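Local coordinates for protein lysine cyclodeaminase (Streptomyces pristinaespiralis, PDB 5YU3) that probably converts L-lysine into L-pipecolic acid with release of ammonia, using a bound nicotinamide-adenine dinucleotide, at residues G7-D10 / V11-V15; G147-A150 / V151-L154. One frame throughout, in Å; residues are numbered along the deposited sequence.

Interaction 1: G7-D10 / V11-V15; sequences GRRD and VAEVV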
loop_
_atom_site.group_PDB
_atom_site.type_symbol
_atom_site.label_atom_id
_atom_site.label_comp_id
_atom_site.label_asym_id
_atom_site.label_seq_id
_atom_site.Cartn_x
_atom_site.Cartn_y
_atom_site.Cartn_z
ATOM N N GLY A 7 2.145 8.645 -17.857
ATOM C CA GLY A 7 2.259 7.392 -18.573
ATOM C C GLY A 7 3.710 6.987 -18.768
ATOM O O GLY A 7 4.635 7.790 -18.610
ATOM N N ARG A 8 3.912 5.707 -19.107
ATOM C CA ARG A 8 5.252 5.236 -19.468
ATOM C C ARG A 8 5.870 6.121 -20.549
ATOM O O ARG A 8 7.090 6.333 -20.570
ATOM C CB ARG A 8 5.195 3.776 -19.946
ATOM C CG ARG A 8 4.266 3.530 -21.140
ATOM C CD ARG A 8 4.330 2.091 -21.685
ATOM N NE ARG A 8 3.948 1.110 -20.670
ATOM C CZ ARG A 8 3.024 0.162 -20.822
ATOM N NH1 ARG A 8 2.352 0.040 -21.964
ATOM N NH2 ARG A 8 2.772 -0.671 -19.818
ATOM N N ARG A 9 5.042 6.645 -21.452
ATOM C CA ARG A 9 5.537 7.540 -22.493
ATOM C C ARG A 9 6.070 8.834 -21.888
ATOM O O ARG A 9 7.141 9.316 -22.276
ATOM C CB ARG A 9 4.417 7.809 -23.502
ATOM C CG ARG A 9 4.605 9.052 -24.350
ATOM C CD ARG A 9 5.567 8.796 -25.494
ATOM N NE ARG A 9 5.665 9.950 -26.390
ATOM C CZ ARG A 9 6.555 10.049 -27.373
ATOM N NH1 ARG A 9 7.414 9.058 -27.586
ATOM N NH2 ARG A 9 6.589 11.130 -28.140
ATOM N N ASP A 10 5.364 9.381 -20.893
ATOM C CA ASP A 10 5.819 10.606 -20.247
ATOM C C ASP A 10 7.130 10.387 -19.500
ATOM O O ASP A 10 8.030 11.229 -19.562
ATOM C CB ASP A 10 4.742 11.122 -19.296
ATOM C CG ASP A 10 3.435 11.419 -20.009
ATOM O OD1 ASP A 10 3.430 12.282 -20.906
ATOM O OD2 ASP A 10 2.415 10.785 -19.675
ATOM N N VAL A 11 7.254 9.271 -18.777
ATOM C CA VAL A 11 8.515 8.979 -18.106
ATOM C C VAL A 11 9.640 8.832 -19.128
ATOM O O VAL A 11 10.743 9.358 -18.937
ATOM C CB VAL A 11 8.372 7.727 -17.220
ATOM C CG1 VAL A 11 9.723 7.253 -16.754
ATOM C CG2 VAL A 11 7.464 8.046 -16.022
ATOM N N ALA A 12 9.371 8.141 -20.237
ATOM C CA ALA A 12 10.370 8.011 -21.297
ATOM C C ALA A 12 10.786 9.375 -21.845
ATOM O O ALA A 12 11.971 9.611 -22.116
ATOM C CB ALA A 12 9.822 7.123 -22.415
ATOM N N GLU A 13 9.834 10.292 -21.991
ATOM C CA GLU A 13 10.176 11.595 -22.549
ATOM C C GLU A 13 10.973 12.427 -21.560
ATOM O O GLU A 13 11.842 13.201 -21.971
ATOM C CB GLU A 13 8.912 12.327 -22.992
ATOM C CG GLU A 13 8.267 11.697 -24.224
ATOM C CD GLU A 13 9.169 11.774 -25.440
ATOM O OE1 GLU A 13 9.186 12.841 -26.092
ATOM O OE2 GLU A 13 9.868 10.779 -25.738
ATOM N N VAL A 14 10.713 12.278 -20.258
ATOM C CA VAL A 14 11.525 12.983 -19.272
ATOM C C VAL A 14 12.978 12.541 -19.372
ATOM O O VAL A 14 13.895 13.370 -19.418
ATOM C CB VAL A 14 10.971 12.773 -17.851
ATOM C CG1 VAL A 14 12.009 13.219 -16.822
ATOM C CG2 VAL A 14 9.676 13.577 -17.658
ATOM N N VAL A 15 13.220 11.228 -19.381
ATOM C CA VAL A 15 14.613 10.793 -19.395
ATOM C C VAL A 15 15.244 11.072 -20.755
ATOM O O VAL A 15 16.444 11.351 -20.835
ATOM C CB VAL A 15 14.751 9.310 -18.991
ATOM C CG1 VAL A 15 14.061 8.411 -19.977
ATOM C CG2 VAL A 15 16.236 8.926 -18.864
#

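Interaction 2: G147-A150 / V151-L154; sequences GAQA and VTQL. With NAD (nicotinamide-adenine-dinucleotide), chain F.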
loop_
_atom_site.group_PDB
_atom_site.type_symbol
_atom_site.label_atom_id
_atom_site.label_comp_id
_atom_site.label_asym_id
_atom_site.label_seq_id
_atom_site.Cartn_x
_atom_site.Cartn_y
_atom_site.Cartn_z
ATOM N N GLY A 147 21.779 -8.273 -14.021
ATOM C CA GLY A 147 20.421 -8.029 -14.464
ATOM C C GLY A 147 20.120 -6.550 -14.531
ATOM O O GLY A 147 20.980 -5.730 -14.889
ATOM N N ALA A 148 18.898 -6.190 -14.138
ATOM C CA ALA A 148 18.454 -4.809 -14.305
ATOM C C ALA A 148 19.200 -3.853 -13.381
ATOM O O ALA A 148 19.685 -2.810 -13.829
ATOM C CB ALA A 148 16.942 -4.707 -14.088
ATOM N N GLN A 149 19.296 -4.168 -12.078
ATOM C CA GLN A 149 19.936 -3.206 -11.177
ATOM C C GLN A 149 21.400 -2.996 -11.540
ATOM O O GLN A 149 21.933 -1.893 -11.373
ATOM C CB GLN A 149 19.831 -3.659 -9.713
ATOM C CG GLN A 149 18.405 -3.758 -9.163
ATOM C CD GLN A 149 17.516 -2.605 -9.577
ATOM O OE1 GLN A 149 17.853 -1.434 -9.365
ATOM N NE2 GLN A 149 16.355 -2.932 -10.156
ATOM N N ALA A 150 22.062 -4.040 -12.037
ATOM C CA ALA A 150 23.472 -3.908 -12.383
ATOM C C ALA A 150 23.692 -2.791 -13.391
ATOM O O ALA A 150 24.729 -2.116 -13.356
ATOM C CB ALA A 150 24.002 -5.240 -12.924
ATOM N N VAL A 151 22.716 -2.554 -14.271
ATOM C CA VAL A 151 22.856 -1.482 -15.258
ATOM C C VAL A 151 22.992 -0.134 -14.564
ATOM O O VAL A 151 23.911 0.638 -14.856
ATOM C CB VAL A 151 21.674 -1.501 -16.249
ATOM C CG1 VAL A 151 21.747 -0.298 -17.220
ATOM C CG2 VAL A 151 21.640 -2.834 -17.005
ATOM N N THR A 152 22.099 0.168 -13.610
ATOM C CA THR A 152 22.183 1.474 -12.969
ATOM C C THR A 152 23.226 1.520 -11.860
ATOM O O THR A 152 23.679 2.616 -11.516
ATOM C CB THR A 152 20.822 1.913 -12.418
ATOM O OG1 THR A 152 20.240 0.845 -11.668
ATOM C CG2 THR A 152 19.875 2.310 -13.575
ATOM N N GLN A 153 23.620 0.368 -11.298
ATOM C CA GLN A 153 24.780 0.353 -10.411
ATOM C C GLN A 153 26.016 0.832 -11.159
ATOM O O GLN A 153 26.718 1.743 -10.705
ATOM C CB GLN A 153 25.015 -1.055 -9.842
ATOM C CG GLN A 153 23.925 -1.558 -8.880
ATOM C CD GLN A 153 23.883 -0.764 -7.593
ATOM O OE1 GLN A 153 24.896 -0.634 -6.896
ATOM N NE2 GLN A 153 22.710 -0.206 -7.273
ATOM N N LEU A 154 26.289 0.227 -12.318
ATOM C CA LEU A 154 27.435 0.645 -13.123
ATOM C C LEU A 154 27.294 2.104 -13.552
ATOM O O LEU A 154 28.241 2.889 -13.433
ATOM C CB LEU A 154 27.580 -0.268 -14.341
ATOM C CG LEU A 154 28.542 0.279 -15.407
ATOM C CD1 LEU A 154 29.931 0.475 -14.819
ATOM C CD2 LEU A 154 28.608 -0.648 -16.584
HETATM P PA NAD F . 17.122 -9.178 -12.239
HETATM O O1A NAD F . 16.294 -10.424 -12.292
HETATM O O2A NAD F . 17.050 -8.173 -13.372
HETATM O O5B NAD F . 18.669 -9.609 -12.142
HETATM C C5B NAD F . 19.101 -10.496 -11.103
HETATM C C4B NAD F . 20.260 -11.298 -11.678
HETATM O O4B NAD F . 20.854 -12.079 -10.638
HETATM C C3B NAD F . 19.788 -12.295 -12.740
HETATM O O3B NAD F . 20.448 -12.030 -13.998
HETATM C C2B NAD F . 20.191 -13.648 -12.177
HETATM O O2B NAD F . 20.634 -14.578 -13.162
HETATM C C1B NAD F . 21.329 -13.270 -11.255
HETATM N N9A NAD F . 21.673 -14.240 -10.194
HETATM C C8A NAD F . 20.846 -15.038 -9.480
HETATM N N7A NAD F . 21.565 -15.774 -8.572
HETATM C C5A NAD F . 22.865 -15.426 -8.717
HETATM C C6A NAD F . 24.156 -15.797 -8.106
HETATM N N6A NAD F . 24.215 -16.713 -7.110
HETATM N N1A NAD F . 25.267 -15.172 -8.556
HETATM C C2A NAD F . 25.255 -14.254 -9.540
HETATM N N3A NAD F . 24.121 -13.877 -10.155
HETATM C C4A NAD F . 22.926 -14.417 -9.785
HETATM O O3 NAD F . 16.763 -8.431 -10.841
HETATM P PN NAD F . 17.222 -6.972 -10.373
HETATM O O1N NAD F . 18.615 -6.713 -10.900
HETATM O O2N NAD F . 16.098 -6.008 -10.684
HETATM O O5D NAD F . 17.256 -7.128 -8.768
HETATM C C5D NAD F . 18.325 -7.836 -8.137
HETATM C C4D NAD F . 18.149 -7.744 -6.621
HETATM O O4D NAD F . 18.138 -6.377 -6.214
HETATM C C3D NAD F . 16.821 -8.325 -6.166
HETATM O O3D NAD F . 17.018 -8.986 -4.896
HETATM C C2D NAD F . 15.968 -7.098 -5.933
HETATM O O2D NAD F . 14.862 -7.339 -5.053
HETATM C C1D NAD F . 17.013 -6.163 -5.359
HETATM N N1N NAD F . 16.654 -4.751 -5.365
HETATM C C2N NAD F . 17.118 -3.987 -4.366
HETATM C C3N NAD F . 16.817 -2.634 -4.301
HETATM C C7N NAD F . 17.374 -1.825 -3.177
HETATM O O7N NAD F . 16.950 -0.708 -2.961
HETATM N N7N NAD F . 18.377 -2.349 -2.453
HETATM C C4N NAD F . 16.050 -2.045 -5.311
HETATM C C5N NAD F . 15.609 -2.861 -6.351
HETATM C C6N NAD F . 15.931 -4.220 -6.366
HETATM O O HOH W 1 20.513 -0.360 -9.106
#

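Interaction 1: G7-D10 / V11-V15
R9 and E13, one helical turn apart, lay their charged ends flat against each other. Guanidinium and carboxylate planes are only 8° out of parallel, and E13 CD sits 3.6 Å above the centre of the guanidinium. The nearest charged atoms, R9 NH1 and E13 OE2, are 3.5 Å apart. With OE2 well out of the guanidinium plane, no N-H points at it, making this a salt bridge of charge and stacking alone. Two bent chains bring the groups together. R9 carries CG anti to the backbone nitrogen (chi1 160°) and folds at chi2, while E13 sets CG anti to its carbonyl carbon (chi1 -70°) and folds at chi2 too. That leaves E13 CG 3.3 Å from R9 O, so the glutamate rests its methylene on the arginine's backbone before reaching its head. With an alanine here, the R9 guanidinium would probably lose its stacked charge mate and be free to swing away from the helix.

Elsewhere on the turn, D10 curls back so that OD2 accepts G7 N at 2.8 Å through its anti lone pair. D10 OD1 makes a weak bond to G325 N, tying the carboxylate at both oxygens. V14 CG2 lies against D10 O at 3.4 Å, on the buried side where V11 and V14 meet F315 of helix 305-321. R8 reaches out to the second subunit, where its NE bonds E331 O and its NH2 bonds M1 O.

V11 N meets G7 O at 3.0 Å, the first in a run of i to i+4 bonds. This is the N-terminal turn of helix 8-18, with a glycine at the N-cap and the return half of a capping box; G7 has no side chain for the other half.

Interaction 2: G147-A150 / V151-L154
Q149 and T152 lie side by side on the helix, pointing the same way, and water 1 spans the gap between them. The water donates to Q149 OE1 at 2.9 Å and to T152 OG1 at 2.8 Å, and accepts from Q153 NE2. T152 OG1 also bonds A119 O. Q153, folded at chi2, runs CG past Q149 O at 3.2 Å before OE1 reaches S126 and S206.

Q149 turns its other amide end to the cofactor: NE2 gives a nearly straight bond of 3.1 Å to NAD O2N, and CD lies 3.8 Å from C5N of the nicotinamide. CG beside the backbone nitrogen (chi1 -63°) and the bend at chi2 bring the amide there. Water 1 and O2N thus hold the amide at both ends and fix which way it faces.

G147 and A150 belong to a GxGxxA pattern, as in Rossmann folds, where the turn after strand 140-144 presents backbone amides to the diphosphate. A148 N binds O2A at 2.8 Å and Q149 N binds O1N, while G147 CA lies 3.3 Å from O5B. Behind them V151 CG2 packs against G147 O at 3.6 Å, and L154 turns its end away from this turn toward L141 and L143 of strand 140-144.

Interaction 1 comes first along the chain, in helix 8-18, which follows strand 3-6 of the mixed seven-stranded sheet. Interaction 2 comes much later, at the start of helix 148-160, the helix of a beta-alpha-beta unit between strands 140-144 and 165-169 of the parallel sheet that carries NAD. The centres of interactions 1 and 2 lie about 20 Å apart. Their nearest atoms are about 9 Å apart, so they do not touch. Both helix starts do meet the second subunit, whose C-terminal residues pack on each: L343 on A12 and V15, P340 on A148, Y341 on T152. The dimer partner's tail thus runs past both the N-terminal helix and the cofactor-binding turn.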